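Local coordinates for protein argonaute 5 (PDB 4G0O) that probably recognises the 5' nucleotide of small RNAs through its MID domain, helping to sort them for gene silencing in Arabidopsis thaliana, at residues V17-T21 / C57-I62. Sequence-based numbering, arbitrary orientation.
Sequences VSFST and CPPEHI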
loop_
_atom_site.group_PDB
_atom_site.type_symbol
_atom_site.label_atom_id
_atom_site.label_comp_id
_atom_site.label_asym_id
_atom_site.label_seq_id
_atom_site.Cartn_x
_atom_site.Cartn_y
_atom_site.Cartn_z
ATOM N N VAL A 17 -2.620 -6.387 -0.050
ATOM C CA VAL A 17 -3.090 -7.400 -0.986
ATOM C C VAL A 17 -2.074 -7.582 -2.074
ATOM O O VAL A 17 -1.509 -6.604 -2.585
ATOM C CB VAL A 17 -4.396 -6.991 -1.674
ATOM C CG1 VAL A 17 -5.056 -8.191 -2.340
ATOM C CG2 VAL A 17 -5.313 -6.424 -0.679
ATOM N N SER A 18 -1.860 -8.835 -2.452
ATOM C CA SER A 18 -0.952 -9.139 -3.538
ATOM C C SER A 18 -1.638 -9.904 -4.659
ATOM O O SER A 18 -2.222 -10.967 -4.438
ATOM C CB SER A 18 0.239 -9.943 -3.021
ATOM O OG SER A 18 0.980 -10.442 -4.112
ATOM N N PHE A 19 -1.553 -9.356 -5.863
ATOM C CA PHE A 19 -2.010 -10.054 -7.049
ATOM C C PHE A 19 -0.825 -10.605 -7.845
ATOM O O PHE A 19 -0.960 -10.984 -9.005
ATOM C CB PHE A 19 -2.857 -9.132 -7.921
ATOM C CG PHE A 19 -4.031 -8.523 -7.193
ATOM C CD1 PHE A 19 -4.038 -7.174 -6.854
ATOM C CD2 PHE A 19 -5.112 -9.305 -6.824
ATOM C CE1 PHE A 19 -5.115 -6.619 -6.188
ATOM C CE2 PHE A 19 -6.185 -8.759 -6.144
ATOM C CZ PHE A 19 -6.190 -7.410 -5.828
ATOM N N SER A 20 0.344 -10.636 -7.226
ATOM C CA SER A 20 1.526 -11.153 -7.906
ATOM C C SER A 20 1.707 -12.627 -7.616
ATOM O O SER A 20 1.556 -13.074 -6.482
ATOM C CB SER A 20 2.783 -10.417 -7.479
ATOM O OG SER A 20 3.930 -11.088 -7.985
ATOM N N THR A 21 2.047 -13.377 -8.652
ATOM C CA THR A 21 2.267 -14.805 -8.522
ATOM C C THR A 21 3.761 -15.114 -8.367
ATOM O O THR A 21 4.174 -16.128 -7.771
ATOM C CB THR A 21 1.732 -15.511 -9.762
ATOM O OG1 THR A 21 0.310 -15.319 -9.841
ATOM C CG2 THR A 21 2.046 -16.981 -9.708
ATOM N N CYS A 57 -3.800 -13.548 -3.751
ATOM C CA CYS A 57 -4.761 -14.248 -4.591
ATOM C C CYS A 57 -4.439 -14.010 -6.067
ATOM O O CYS A 57 -3.644 -13.116 -6.383
ATOM C CB CYS A 57 -6.178 -13.801 -4.238
ATOM S SG CYS A 57 -6.496 -12.081 -4.610
ATOM N N PRO A 58 -5.025 -14.819 -6.978
ATOM C CA PRO A 58 -4.673 -14.653 -8.386
ATOM C C PRO A 58 -5.252 -13.363 -8.930
ATOM O O PRO A 58 -6.286 -12.907 -8.442
ATOM C CB PRO A 58 -5.360 -15.846 -9.063
ATOM C CG PRO A 58 -5.644 -16.816 -7.982
ATOM C CD PRO A 58 -5.930 -15.965 -6.782
ATOM N N PRO A 59 -4.603 -12.786 -9.947
ATOM C CA PRO A 59 -5.063 -11.575 -10.634
ATOM C C PRO A 59 -6.502 -11.649 -11.175
ATOM O O PRO A 59 -7.110 -10.597 -11.402
ATOM C CB PRO A 59 -4.081 -11.445 -11.801
ATOM C CG PRO A 59 -3.513 -12.821 -11.975
ATOM C CD PRO A 59 -3.406 -13.349 -10.587
ATOM N N GLU A 60 -7.043 -12.844 -11.395
ATOM C CA GLU A 60 -8.428 -12.937 -11.865
ATOM C C GLU A 60 -9.430 -12.737 -10.728
ATOM O O GLU A 60 -10.633 -12.629 -10.963
ATOM C CB GLU A 60 -8.709 -14.247 -12.634
ATOM C CG GLU A 60 -7.820 -15.444 -12.290
ATOM C CD GLU A 60 -6.413 -15.358 -12.886
ATOM O OE1 GLU A 60 -5.463 -15.199 -12.100
ATOM O OE2 GLU A 60 -6.261 -15.456 -14.123
ATOM N N HIS A 61 -8.927 -12.685 -9.502
ATOM C CA HIS A 61 -9.769 -12.458 -8.332
ATOM C C HIS A 61 -9.755 -10.997 -7.851
ATOM O O HIS A 61 -10.004 -10.741 -6.669
ATOM C CB HIS A 61 -9.313 -13.352 -7.175
ATOM C CG HIS A 61 -9.720 -14.784 -7.306
ATOM N ND1 HIS A 61 -10.589 -15.393 -6.421
ATOM C CD2 HIS A 61 -9.377 -15.735 -8.207
ATOM C CE1 HIS A 61 -10.767 -16.652 -6.781
ATOM N NE2 HIS A 61 -10.034 -16.885 -7.857
ATOM N N ILE A 62 -9.461 -10.051 -8.741
ATOM C CA ILE A 62 -9.312 -8.634 -8.333
ATOM C C ILE A 62 -10.627 -8.054 -7.791
ATOM O O ILE A 62 -10.679 -7.532 -6.681
ATOM C CB ILE A 62 -8.771 -7.753 -9.498
ATOM C CG1 ILE A 62 -7.264 -7.963 -9.674
ATOM C CG2 ILE A 62 -9.047 -6.270 -9.260
ATOM C CD1 ILE A 62 -6.737 -7.510 -11.014
HETATM O O HOH W 1 -1.411 -14.277 -5.943
#
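The phenyl ring of Phe19 reaches across to Cys57 and Ile62, which meet it in quite different ways. Ile62 lies over one face: its CG1 sits 3.8 Å from the centroid of the Phe19 ring and 14° off the normal, displaced toward the CD2–CE2 rim, a CH-pi contact in which the two side chains cross at about a right angle. Cys57 SG approaches the same rim obliquely, 3.7 Å from Phe19 CE2, as a sulfur-aromatic contact. With chi1 at 65°, SG is lodged between the backbone N and carbonyl carbon of its own residue, a rotation that brings the sulfur to the ring. Near the ring plane, the carbonyl oxygen of Pro58 stands at the edge, 4.1 Å from Phe19 CD2, while also accepting a hydrogen bond from His61 N.

Alongside the ring the backbones are joined where the strand ends. Cys57 N donates to Ser18 O at 3.1 Å. Cys57 O in turn takes a CA-H...O contact from Phe19 CA, and a water bridges it to Ser20 O, although its bond to Cys57 is weak. Ser18 OG accepts from Ser20 N in an ST turn at the end of the strand, and Pro59 CD rests against Phe19 O.

The contact thus joins the end of strand 7-18 to the loop leading from the parallel neighbouring strand 55-56 into helix 62-72, with His61 as the N-cap. It lies at the C-terminal ends of these parallel strands in the Rossmann-like core of the MID domain: Phe19 also packs on Ala65 and Leu66 of that helix, Val81 of strand 78-82 and Ile93 of helix 90-101, which Ile62 touches too.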